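Local coordinates for thioredoxin domain-containing protein (Silicibacter pomeroyi, PDB 3EYT) that is of unknown function but has the thioredoxin-like fold of the AhpC/TSA family, so it may act as an oxidoreductase or antioxidant protein, at residues A111-R116 and S120-D125; P7-Q12 and A64-H69; V30-A35 and A145-L150; L50-R55 and I92-G97. All coordinates share one frame; numbering follows the deposited sequence. Where two conformers were deposited one is given.

Contact 1: residues A111-R116 and S120-D125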
loop_
_atom_site.group_PDB
_atom_site.type_symbol
_atom_site.label_atom_id
_atom_site.label_comp_id
_atom_site.label_asym_id
_atom_site.label_seq_id
_atom_site.Cartn_x
_atom_site.Cartn_y
_atom_site.Cartn_z
ATOM N N ALA C 111 -12.505 -13.786 8.060
ATOM C CA ALA C 111 -13.915 -13.731 8.460
ATOM C C ALA C 111 -14.585 -15.080 8.317
ATOM O O ALA C 111 -15.306 -15.489 9.209
ATOM C CB ALA C 111 -14.687 -12.652 7.671
ATOM N N ALA C 112 -14.351 -15.783 7.202
ATOM C CA ALA C 112 -14.933 -17.116 6.990
ATOM C C ALA C 112 -14.573 -18.077 8.124
ATOM O O ALA C 112 -15.393 -18.914 8.516
ATOM C CB ALA C 112 -14.469 -17.718 5.633
ATOM N N TYR C 113 -13.366 -17.927 8.672
ATOM C CA TYR C 113 -12.911 -18.804 9.730
ATOM C C TYR C 113 -13.280 -18.329 11.136
ATOM O O TYR C 113 -12.979 -19.030 12.115
ATOM C CB TYR C 113 -11.392 -19.063 9.628
ATOM C CG TYR C 113 -11.054 -20.181 8.666
ATOM C CD1 TYR C 113 -11.007 -19.951 7.278
ATOM C CD2 TYR C 113 -10.806 -21.469 9.123
ATOM C CE1 TYR C 113 -10.742 -20.982 6.389
ATOM C CE2 TYR C 113 -10.512 -22.497 8.249
ATOM C CZ TYR C 113 -10.482 -22.255 6.883
ATOM O OH TYR C 113 -10.207 -23.285 6.004
ATOM N N GLN C 114 -13.896 -17.152 11.219
ATOM C CA GLN C 114 -14.274 -16.523 12.492
ATOM C C GLN C 114 -13.034 -16.349 13.400
ATOM O O GLN C 114 -13.089 -16.605 14.605
ATOM C CB GLN C 114 -15.374 -17.367 13.176
ATOM C CG GLN C 114 -16.543 -17.657 12.215
ATOM C CD GLN C 114 -17.613 -18.557 12.821
ATOM O OE1 GLN C 114 -17.445 -19.765 12.914
ATOM N NE2 GLN C 114 -18.701 -17.960 13.235
HETATM N N MSE C 115 -11.921 -15.905 12.822
HETATM C CA MSE C 115 -10.702 -15.746 13.632
HETATM C C MSE C 115 -10.846 -14.563 14.549
HETATM O O MSE C 115 -11.538 -13.591 14.231
HETATM C CB MSE C 115 -9.461 -15.626 12.735
HETATM C CG MSE C 115 -9.344 -16.803 11.804
HETATM SE SE MSE C 115 -7.650 -16.555 10.799
HETATM C CE MSE C 115 -7.890 -17.951 9.439
ATOM N N ARG C 116 -10.214 -14.655 15.709
ATOM C CA ARG C 116 -10.312 -13.615 16.740
ATOM C C ARG C 116 -9.207 -12.581 16.609
ATOM O O ARG C 116 -9.253 -11.535 17.250
ATOM C CB ARG C 116 -10.245 -14.246 18.131
ATOM C CG ARG C 116 -11.390 -15.220 18.423
ATOM C CD ARG C 116 -11.270 -15.766 19.840
ATOM N NE ARG C 116 -11.694 -14.766 20.832
ATOM C CZ ARG C 116 -12.964 -14.479 21.146
ATOM N NH1 ARG C 116 -13.977 -15.111 20.553
ATOM N NH2 ARG C 116 -13.226 -13.550 22.062
ATOM N N SER C 120 -3.153 -16.709 14.643
ATOM C CA SER C 120 -4.022 -17.857 14.825
ATOM C C SER C 120 -3.431 -19.028 14.095
ATOM O O SER C 120 -2.865 -18.877 13.010
ATOM C CB SER C 120 -5.437 -17.568 14.316
ATOM O OG SER C 120 -6.000 -16.558 15.134
ATOM N N LEU C 121 -3.580 -20.204 14.684
ATOM C CA LEU C 121 -3.083 -21.400 14.061
ATOM C C LEU C 121 -4.268 -22.330 13.832
ATOM O O LEU C 121 -5.038 -22.607 14.776
ATOM C CB LEU C 121 -1.965 -22.031 14.913
ATOM C CG LEU C 121 -1.147 -23.107 14.145
ATOM C CD1 LEU C 121 0.260 -23.201 14.573
ATOM C CD2 LEU C 121 -1.811 -24.457 14.265
ATOM N N LEU C 122 -4.455 -22.752 12.572
ATOM C CA LEU C 122 -5.583 -23.619 12.212
ATOM C C LEU C 122 -5.039 -24.954 11.758
ATOM O O LEU C 122 -4.020 -25.005 11.053
ATOM C CB LEU C 122 -6.407 -23.014 11.079
ATOM C CG LEU C 122 -7.079 -21.621 11.118
ATOM C CD1 LEU C 122 -8.318 -21.653 11.938
ATOM C CD2 LEU C 122 -6.173 -20.469 11.552
ATOM N N LEU C 123 -5.714 -26.030 12.155
ATOM C CA LEU C 123 -5.354 -27.389 11.771
ATOM C C LEU C 123 -6.503 -28.052 11.057
ATOM O O LEU C 123 -7.607 -28.180 11.622
ATOM C CB LEU C 123 -5.039 -28.277 12.986
ATOM C CG LEU C 123 -3.696 -28.335 13.697
ATOM C CD1 LEU C 123 -3.659 -29.692 14.434
ATOM C CD2 LEU C 123 -2.503 -28.187 12.759
ATOM N N ILE C 124 -6.219 -28.497 9.839
ATOM C CA ILE C 124 -7.177 -29.145 8.967
ATOM C C ILE C 124 -6.761 -30.599 8.744
ATOM O O ILE C 124 -5.611 -30.890 8.390
ATOM C CB ILE C 124 -7.299 -28.392 7.625
ATOM C CG1 ILE C 124 -7.877 -26.977 7.866
ATOM C CG2 ILE C 124 -8.177 -29.155 6.608
ATOM C CD1 ILE C 124 -7.675 -26.062 6.676
ATOM N N ASP C 125 -7.703 -31.508 8.949
ATOM C CA ASP C 125 -7.401 -32.934 8.855
ATOM C C ASP C 125 -7.280 -33.394 7.400
ATOM O O ASP C 125 -7.546 -32.628 6.492
ATOM C CB ASP C 125 -8.391 -33.769 9.682
ATOM C CG ASP C 125 -9.810 -33.791 9.110
ATOM O OD1 ASP C 125 -10.041 -33.448 7.922
ATOM O OD2 ASP C 125 -10.720 -34.202 9.875
HETATM O O HOH W 1 -8.667 -16.966 16.048
#
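Y113 and M115 both come down on L122, each taking a different methyl. The apolar part starts with the Y113 ring, whose CD2 lies 3.8 Å from L122 CD1; the two side chains cross obliquely. Farther along the strand, Y113 OH comes within 3.8 Å of I124 CD1, and these side chains meet nearly at a right angle. M115, a selenomethionine, takes the other branch of L122: its chain is extended beyond CG (chi2 -177°), which carries CE to 3.7 Å from L122 CD2 and leads SE past S120 CB.

The polar part is a water bridge. The water accepts from R116 N at 2.8 Å and donates to S120 OG, also at 2.8 Å, while S120 OG has a further bond to G117 O. The hydroxyl of Y113 is satisfied elsewhere, by P7 O.

Between Y113 and M115, Q114 ends the helix in a Schellman motif with positive phi (57°), and this turn leaves both neighbours pointing at strand 120-124. A short loop entering this strand, close to the possible CxxC pair at a helix start, is consistent with the loop that borders the active site in the thioredoxin fold.

Contact 2: residues P7-Q12 and A64-H69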
loop_
_atom_site.group_PDB
_atom_site.type_symbol
_atom_site.label_atom_id
_atom_site.label_comp_id
_atom_site.label_asym_id
_atom_site.label_seq_id
_atom_site.Cartn_x
_atom_site.Cartn_y
_atom_site.Cartn_z
ATOM N N PRO C 7 -13.663 -23.644 5.430
ATOM C CA PRO C 7 -13.965 -22.864 4.210
ATOM C C PRO C 7 -12.797 -22.841 3.214
ATOM O O PRO C 7 -11.640 -22.853 3.637
ATOM C CB PRO C 7 -14.197 -21.448 4.755
ATOM C CG PRO C 7 -14.756 -21.698 6.170
ATOM C CD PRO C 7 -13.954 -22.890 6.665
ATOM N N GLU C 8 -13.108 -22.809 1.921
ATOM C CA GLU C 8 -12.094 -22.677 0.874
ATOM C C GLU C 8 -11.295 -21.356 1.066
ATOM O O GLU C 8 -11.877 -20.336 1.418
ATOM C CB GLU C 8 -12.763 -22.781 -0.518
ATOM C CG GLU C 8 -13.289 -24.211 -0.849
ATOM C CD GLU C 8 -14.027 -24.343 -2.201
ATOM O OE1 GLU C 8 -14.395 -23.332 -2.831
ATOM O OE2 GLU C 8 -14.262 -25.492 -2.640
ATOM N N LEU C 9 -9.969 -21.397 0.891
ATOM C CA LEU C 9 -9.123 -20.205 1.010
ATOM C C LEU C 9 -9.538 -19.192 -0.051
ATOM O O LEU C 9 -9.796 -19.563 -1.208
ATOM C CB LEU C 9 -7.648 -20.586 0.845
ATOM C CG LEU C 9 -7.089 -21.617 1.831
ATOM C CD1 LEU C 9 -5.586 -21.897 1.553
ATOM C CD2 LEU C 9 -7.290 -21.178 3.265
ATOM N N GLN C 10 -9.673 -17.942 0.340
ATOM C CA GLN C 10 -9.900 -16.881 -0.645
ATOM C C GLN C 10 -8.676 -15.979 -0.632
ATOM O O GLN C 10 -8.494 -15.162 0.264
ATOM C CB GLN C 10 -11.187 -16.098 -0.340
ATOM C CG GLN C 10 -12.467 -16.991 -0.228
ATOM C CD GLN C 10 -13.680 -16.163 0.200
ATOM O OE1 GLN C 10 -14.135 -15.275 -0.518
ATOM N NE2 GLN C 10 -14.172 -16.428 1.390
ATOM N N ILE C 11 -7.823 -16.173 -1.628
ATOM C CA ILE C 11 -6.485 -15.621 -1.667
ATOM C C ILE C 11 -6.390 -14.680 -2.854
ATOM O O ILE C 11 -6.978 -14.944 -3.913
ATOM C CB ILE C 11 -5.432 -16.761 -1.888
ATOM C CG1 ILE C 11 -5.497 -17.803 -0.753
ATOM C CG2 ILE C 11 -4.014 -16.202 -2.018
ATOM C CD1 ILE C 11 -5.408 -17.171 0.652
ATOM N N GLN C 12 -5.667 -13.571 -2.664
ATOM C CA GLN C 12 -5.457 -12.563 -3.701
ATOM C C GLN C 12 -4.166 -12.861 -4.502
ATOM O O GLN C 12 -4.108 -12.688 -5.749
ATOM C CB GLN C 12 -5.359 -11.206 -3.029
ATOM C CG GLN C 12 -5.171 -10.042 -3.981
ATOM C CD GLN C 12 -4.034 -9.160 -3.507
ATOM O OE1 GLN C 12 -4.204 -8.235 -2.680
ATOM N NE2 GLN C 12 -2.858 -9.456 -3.994
ATOM N N ALA C 64 1.383 -30.140 5.211
ATOM C CA ALA C 64 1.568 -28.856 4.521
ATOM C C ALA C 64 1.502 -27.727 5.547
ATOM O O ALA C 64 0.623 -27.718 6.424
ATOM C CB ALA C 64 0.488 -28.656 3.423
ATOM N N VAL C 65 2.417 -26.770 5.435
ATOM C CA VAL C 65 2.407 -25.590 6.277
ATOM C C VAL C 65 2.256 -24.376 5.362
ATOM O O VAL C 65 3.033 -24.192 4.426
ATOM C CB VAL C 65 3.716 -25.447 7.119
ATOM C CG1 VAL C 65 3.712 -24.123 7.945
ATOM C CG2 VAL C 65 3.905 -26.625 8.047
ATOM N N LEU C 66 1.241 -23.572 5.643
ATOM C CA LEU C 66 0.869 -22.405 4.822
ATOM C C LEU C 66 0.826 -21.196 5.726
ATOM O O LEU C 66 0.369 -21.311 6.857
ATOM C CB LEU C 66 -0.551 -22.552 4.265
ATOM C CG LEU C 66 -0.862 -23.820 3.478
ATOM C CD1 LEU C 66 -2.236 -23.734 2.884
ATOM C CD2 LEU C 66 0.238 -24.063 2.399
ATOM N N GLY C 67 1.256 -20.045 5.215
ATOM C CA GLY C 67 1.039 -18.766 5.913
ATOM C C GLY C 67 -0.187 -18.091 5.296
ATOM O O GLY C 67 -0.415 -18.191 4.093
ATOM N N LEU C 68 -0.961 -17.387 6.101
ATOM C CA LEU C 68 -2.066 -16.605 5.572
ATOM C C LEU C 68 -1.935 -15.176 6.123
ATOM O O LEU C 68 -2.052 -14.956 7.335
ATOM C CB LEU C 68 -3.398 -17.252 5.966
ATOM C CG LEU C 68 -4.643 -16.494 5.520
ATOM C CD1 LEU C 68 -4.785 -16.614 4.003
ATOM C CD2 LEU C 68 -5.922 -16.994 6.225
ATOM N N HIS C 69 -1.623 -14.221 5.244
ATOM C CA HIS C 69 -1.456 -12.815 5.695
ATOM C C HIS C 69 -2.838 -12.142 5.740
ATOM O O HIS C 69 -3.448 -11.822 4.693
ATOM C CB HIS C 69 -0.478 -12.050 4.787
ATOM C CG HIS C 69 0.067 -10.792 5.415
ATOM N ND1 HIS C 69 0.182 -9.607 4.726
ATOM C CD2 HIS C 69 0.522 -10.546 6.665
ATOM C CE1 HIS C 69 0.686 -8.681 5.525
ATOM N NE2 HIS C 69 0.908 -9.231 6.704
#
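I11 and L68 meet methyl to methyl: I11 CD1 stands 3.5 Å from L68 CD1, tighter than an ordinary van der Waals contact. The second touch is looser and of the same kind, with L9 CD1 at 4.0 Å from L66 CD1. In both pairs the side chains approach at a slant and meet through their terminal carbons. L68 gets there by setting CG anti to the backbone N (chi1 178°), whereas I11 starts off to the side and bends its chain at chi2 (-52°) so that CD1 reaches L68.

On strand 63-69 the alternation puts L66 and L68 on one face of the sheet, and I31 and I33 of the neighbouring strand 30-36 extend that apolar surface next to them. L23 and T109 pack against L9 from other parts of the chain, T109 touching L68 as well. This is the central mixed sheet of the thioredoxin fold. Residues 7-10 run over its face before the chain joins the edge as strand 11-15, antiparallel to 96-99.

Polar bonds farther out fix the path of that crossing. Q10 is held twice by helix 108-112, through its N to T109 OG1 and through its OE1 to R108 NE, and its backbone pairs with Q100. I11 O accepts from Q100 NE2, and Q12 pairs by its backbone with V98 just where the chain turns a corner. There Q12 also packs on P80 of a second subunit. At the far end of strand 63-69, H69 NE2 is bonded to M38 N.

Contact 3: residues V30-A35 and A145-L150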
loop_
_atom_site.group_PDB
_atom_site.type_symbol
_atom_site.label_atom_id
_atom_site.label_comp_id
_atom_site.label_asym_id
_atom_site.label_seq_id
_atom_site.Cartn_x
_atom_site.Cartn_y
_atom_site.Cartn_z
ATOM N N VAL C 30 -2.327 -33.424 6.303
ATOM C CA VAL C 30 -2.701 -32.572 7.410
ATOM C C VAL C 30 -2.174 -31.173 7.031
ATOM O O VAL C 30 -1.083 -31.022 6.479
ATOM C CB VAL C 30 -2.126 -33.121 8.740
ATOM C CG1 VAL C 30 -2.308 -32.132 9.884
ATOM C CG2 VAL C 30 -2.796 -34.464 9.075
ATOM N N ILE C 31 -2.991 -30.155 7.249
ATOM C CA ILE C 31 -2.605 -28.798 6.865
ATOM C C ILE C 31 -2.549 -27.914 8.108
ATOM O O ILE C 31 -3.492 -27.909 8.937
ATOM C CB ILE C 31 -3.602 -28.215 5.837
ATOM C CG1 ILE C 31 -3.823 -29.204 4.687
ATOM C CG2 ILE C 31 -3.140 -26.845 5.326
ATOM C CD1 ILE C 31 -5.021 -28.868 3.828
ATOM N N VAL C 32 -1.435 -27.203 8.265
ATOM C CA VAL C 32 -1.277 -26.234 9.344
ATOM C C VAL C 32 -1.258 -24.862 8.702
ATOM O O VAL C 32 -0.425 -24.592 7.837
ATOM C CB VAL C 32 0.063 -26.439 10.095
ATOM C CG1 VAL C 32 0.238 -25.394 11.186
ATOM C CG2 VAL C 32 0.140 -27.849 10.686
ATOM N N ILE C 33 -2.177 -23.995 9.111
ATOM C CA ILE C 33 -2.208 -22.629 8.611
ATOM C C ILE C 33 -1.898 -21.632 9.713
ATOM O O ILE C 33 -2.567 -21.596 10.734
ATOM C CB ILE C 33 -3.573 -22.272 7.977
ATOM C CG1 ILE C 33 -3.966 -23.296 6.921
ATOM C CG2 ILE C 33 -3.576 -20.838 7.355
ATOM C CD1 ILE C 33 -5.442 -23.101 6.383
ATOM N N GLU C 34 -0.901 -20.795 9.464
ATOM C CA GLU C 34 -0.556 -19.731 10.390
ATOM C C GLU C 34 -1.059 -18.408 9.800
ATOM O O GLU C 34 -0.548 -17.947 8.776
ATOM C CB GLU C 34 0.964 -19.730 10.613
ATOM C CG GLU C 34 1.530 -18.578 11.412
ATOM C CD GLU C 34 1.145 -18.618 12.885
ATOM O OE1 GLU C 34 0.797 -19.699 13.424
ATOM O OE2 GLU C 34 1.183 -17.542 13.501
ATOM N N ALA C 35 -2.068 -17.827 10.450
ATOM C CA ALA C 35 -2.662 -16.568 10.031
ATOM C C ALA C 35 -1.979 -15.500 10.863
ATOM O O ALA C 35 -1.925 -15.592 12.095
ATOM C CB ALA C 35 -4.149 -16.549 10.276
ATOM N N ALA C 145 1.038 -33.191 19.543
ATOM C CA ALA C 145 0.068 -34.249 19.828
ATOM C C ALA C 145 -1.144 -34.183 18.854
ATOM O O ALA C 145 -1.567 -35.210 18.281
ATOM C CB ALA C 145 -0.388 -34.179 21.293
ATOM N N GLU C 146 -1.678 -32.982 18.631
ATOM C CA GLU C 146 -2.824 -32.839 17.712
ATOM C C GLU C 146 -2.457 -33.218 16.287
ATOM O O GLU C 146 -3.246 -33.920 15.612
ATOM C CB GLU C 146 -3.421 -31.425 17.718
ATOM C CG GLU C 146 -3.870 -30.903 19.081
ATOM C CD GLU C 146 -4.271 -29.414 19.033
ATOM O OE1 GLU C 146 -3.676 -28.614 18.253
ATOM O OE2 GLU C 146 -5.187 -29.050 19.792
ATOM N N ILE C 147 -1.269 -32.800 15.833
ATOM C CA ILE C 147 -0.802 -33.149 14.475
ATOM C C ILE C 147 -0.632 -34.675 14.309
ATOM O O ILE C 147 -1.057 -35.266 13.292
ATOM C CB ILE C 147 0.487 -32.369 14.104
ATOM C CG1 ILE C 147 0.182 -30.877 13.894
ATOM C CG2 ILE C 147 1.146 -32.912 12.840
ATOM C CD1 ILE C 147 1.462 -29.998 13.912
ATOM N N ALA C 148 -0.051 -35.318 15.314
ATOM C CA ALA C 148 0.076 -36.788 15.297
ATOM C C ALA C 148 -1.270 -37.494 15.240
ATOM O O ALA C 148 -1.423 -38.468 14.529
ATOM C CB ALA C 148 0.864 -37.275 16.506
ATOM N N THR C 149 -2.241 -37.011 15.995
ATOM C CA THR C 149 -3.573 -37.609 16.003
ATOM C C THR C 149 -4.183 -37.583 14.598
ATOM O O THR C 149 -4.736 -38.593 14.121
ATOM C CB THR C 149 -4.498 -36.886 17.013
ATOM O OG1 THR C 149 -3.919 -36.984 18.320
ATOM C CG2 THR C 149 -5.938 -37.495 17.010
ATOM N N LEU C 150 -4.054 -36.435 13.948
ATOM C CA LEU C 150 -4.549 -36.225 12.586
ATOM C C LEU C 150 -3.776 -37.067 11.567
ATOM O O LEU C 150 -4.377 -37.660 10.640
ATOM C CB LEU C 150 -4.500 -34.729 12.231
ATOM C CG LEU C 150 -5.390 -33.803 13.067
ATOM C CD1 LEU C 150 -5.422 -32.382 12.485
ATOM C CD2 LEU C 150 -6.801 -34.378 13.119
#
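V30 and L150 join the C-terminal helix 140-151 to strand 30-36, which lies inside the mixed sheet of this thioredoxin-like fold. The contact is wholly apolar. V30, with CG1 anti to the backbone N (chi1 171°) and CG2 beside it, turns both methyls to L150: CG2 presses on L150 CB at 3.6 Å and lies 3.7 Å from L150 C, while CG1 reaches L150 CD1 at 4.1 Å. Shortening V30 to an alanine takes away both methyls, which would probably open a gap against the helix and leave L150 CB and CD1 without partners on the strand.

Two residues along, V32 CG2 meets I147 CD1 at 4.1 Å. Side chains in both pairs stand roughly perpendicular. Around them, V54 of helix 41-57 touches V32 and I147 alike, and L123 of the adjoining strand 120-124 packs on V32, so four elements meet around the second pair.

The polar bonds lie elsewhere: E146 OE1 is bonded to H134 NE2, and on the outer side of the helix A145 O accepts twice from T149, from N at 3.0 Å and from OG1 at 2.9 Å, the two donors arriving at opposite faces of the carbonyl and OG1 lifted 38° out of its plane.

Contact 4: residues L50-R55 and I92-G97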
loop_
_atom_site.group_PDB
_atom_site.type_symbol
_atom_site.label_atom_id
_atom_site.label_comp_id
_atom_site.label_asym_id
_atom_site.label_seq_id
_atom_site.Cartn_x
_atom_site.Cartn_y
_atom_site.Cartn_z
ATOM N N LEU C 50 6.810 -20.439 15.356
ATOM C CA LEU C 50 6.113 -21.726 15.545
ATOM C C LEU C 50 5.843 -22.440 14.211
ATOM O O LEU C 50 6.075 -23.636 14.089
ATOM C CB LEU C 50 4.812 -21.541 16.329
ATOM C CG LEU C 50 3.930 -22.782 16.491
ATOM C CD1 LEU C 50 4.657 -23.898 17.272
ATOM C CD2 LEU C 50 2.587 -22.423 17.171
ATOM N N ALA C 51 5.355 -21.695 13.208
ATOM C CA ALA C 51 5.078 -22.284 11.905
ATOM C C ALA C 51 6.359 -22.885 11.294
ATOM O O ALA C 51 6.312 -23.965 10.697
ATOM C CB ALA C 51 4.448 -21.263 10.965
ATOM N N GLN C 52 7.485 -22.205 11.461
ATOM C CA GLN C 52 8.757 -22.706 10.955
ATOM C C GLN C 52 9.247 -23.972 11.666
ATOM O O GLN C 52 9.892 -24.814 11.044
ATOM C CB GLN C 52 9.809 -21.607 11.013
ATOM C CG GLN C 52 9.478 -20.440 10.097
ATOM C CD GLN C 52 10.546 -19.391 10.090
ATOM O OE1 GLN C 52 10.845 -18.798 11.115
ATOM N NE2 GLN C 52 11.107 -19.134 8.936
ATOM N N LYS C 53 8.933 -24.093 12.956
ATOM C CA LYS C 53 9.235 -25.313 13.740
ATOM C C LYS C 53 8.418 -26.478 13.253
ATOM O O LYS C 53 8.951 -27.565 13.061
ATOM C CB LYS C 53 8.972 -25.088 15.236
ATOM C CG LYS C 53 10.060 -24.264 15.901
ATOM C CD LYS C 53 9.657 -23.852 17.292
ATOM C CE LYS C 53 10.812 -23.153 17.973
ATOM N NZ LYS C 53 10.381 -22.506 19.250
ATOM N N VAL C 54 7.114 -26.234 13.037
ATOM C CA VAL C 54 6.237 -27.253 12.476
ATOM C C VAL C 54 6.777 -27.706 11.129
ATOM O O VAL C 54 6.871 -28.920 10.871
ATOM C CB VAL C 54 4.771 -26.745 12.362
ATOM C CG1 VAL C 54 3.885 -27.757 11.622
ATOM C CG2 VAL C 54 4.210 -26.431 13.795
ATOM N N ARG C 55 7.127 -26.747 10.277
ATOM C CA ARG C 55 7.658 -27.081 8.964
ATOM C C ARG C 55 8.920 -27.921 9.072
ATOM O O ARG C 55 9.066 -28.900 8.329
ATOM C CB ARG C 55 7.911 -25.827 8.106
ATOM C CG ARG C 55 8.589 -26.116 6.734
ATOM C CD ARG C 55 7.707 -26.857 5.732
ATOM N NE ARG C 55 7.406 -28.230 6.168
ATOM C CZ ARG C 55 6.382 -28.981 5.753
ATOM N NH1 ARG C 55 5.486 -28.532 4.864
ATOM N NH2 ARG C 55 6.232 -30.196 6.272
ATOM N N ILE C 92 11.254 -16.667 5.489
ATOM C CA ILE C 92 10.073 -17.492 5.498
ATOM C C ILE C 92 9.926 -18.053 4.092
ATOM O O ILE C 92 9.711 -17.296 3.137
ATOM C CB ILE C 92 8.869 -16.645 5.872
ATOM C CG1 ILE C 92 9.080 -16.108 7.295
ATOM C CG2 ILE C 92 7.558 -17.456 5.686
ATOM C CD1 ILE C 92 8.280 -14.831 7.610
ATOM N N LYS C 93 10.082 -19.369 3.963
ATOM C CA LYS C 93 10.191 -19.991 2.664
ATOM C C LYS C 93 8.942 -20.794 2.292
ATOM O O LYS C 93 8.792 -21.202 1.133
ATOM C CB LYS C 93 11.413 -20.939 2.601
ATOM C CG LYS C 93 12.790 -20.387 3.002
ATOM C CD LYS C 93 13.190 -19.155 2.228
ATOM C CE LYS C 93 14.626 -18.726 2.599
ATOM N NZ LYS C 93 15.662 -19.792 2.330
ATOM N N PHE C 94 8.064 -21.057 3.254
ATOM C CA PHE C 94 6.817 -21.796 2.935
ATOM C C PHE C 94 5.755 -20.888 2.262
ATOM O O PHE C 94 5.873 -19.660 2.317
ATOM C CB PHE C 94 6.270 -22.535 4.155
ATOM C CG PHE C 94 5.996 -21.653 5.330
ATOM C CD1 PHE C 94 4.903 -20.785 5.328
ATOM C CD2 PHE C 94 6.833 -21.696 6.450
ATOM C CE1 PHE C 94 4.664 -19.944 6.440
ATOM C CE2 PHE C 94 6.604 -20.896 7.552
ATOM C CZ PHE C 94 5.510 -20.009 7.554
ATOM N N PRO C 95 4.749 -21.492 1.601
ATOM C CA PRO C 95 3.817 -20.680 0.825
ATOM C C PRO C 95 3.048 -19.737 1.731
ATOM O O PRO C 95 2.626 -20.096 2.843
ATOM C CB PRO C 95 2.879 -21.709 0.191
ATOM C CG PRO C 95 3.728 -22.986 0.127
ATOM C CD PRO C 95 4.506 -22.946 1.409
ATOM N N VAL C 96 2.923 -18.513 1.272
ATOM C CA VAL C 96 2.168 -17.514 2.027
ATOM C C VAL C 96 1.136 -16.862 1.123
ATOM O O VAL C 96 1.484 -16.318 0.066
ATOM C CB VAL C 96 3.092 -16.459 2.632
ATOM C CG1 VAL C 96 2.310 -15.383 3.418
ATOM C CG2 VAL C 96 4.172 -17.131 3.506
ATOM N N GLY C 97 -0.122 -16.890 1.564
ATOM C CA GLY C 97 -1.233 -16.349 0.741
ATOM C C GLY C 97 -1.707 -15.033 1.324
ATOM O O GLY C 97 -1.862 -14.934 2.534
#
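Q52 and I92 bring the two backbones nearest, with their CA atoms 7.7 Å apart, where helix 41-57 passes the loop that leads into strand 96-99. F94 carries most of the contact. Its CG sits between the backbone N and the carbonyl carbon (chi1 57°), and this crowded position turns the ring toward the helix. There CZ lies 3.8 Å from A51 CB, and Q52 CG comes up at the ring edge, near its plane, 3.9 Å from CE2. I92 CG2 sits over one face of the F94 ring, 3.7 Å above the plane and offset toward the rim.

The Q52 amide stands steeply to the ring, the planes 80° apart, and its NE2 rests 3.9 Å from I92 CA without a hydrogen bond. Q52 has two modelled conformers, making this contact less certain. R55, one turn on from A51, sends its guanidinium elsewhere, to E60 in a salt bridge and to the carbonyls of F58 and V63.

Helix 41-57 links the parallel strands 30-36 and 63-69, and strand 96-99 extends the same parallel set: a beta-alpha-beta crossover of the thioredoxin fold, with the possible CxxC pair at the helix start.

How the contacts relate
All four contacts lie in the interior and reach one sheet, but from different faces. Contacts 1 and 2 pack on the face that carries L122, L68 and I33, and they touch where M115 CE nears L68 CD2. Contacts 3 and 4 belong to the other face, where helices 140-151 and 41-57 lie side by side and E34 CB packs on A51 CB. Backbone bonds tie the strands of all four together: 120-124 to 30-36, then to 63-69 and 96-99. Contacts 2 and 3 are purely aliphatic. Contact 1 adds a water bridge, and contact 4, centred on an aromatic ring, is alone in having a partly exposed polar side chain, Q52, at its rim.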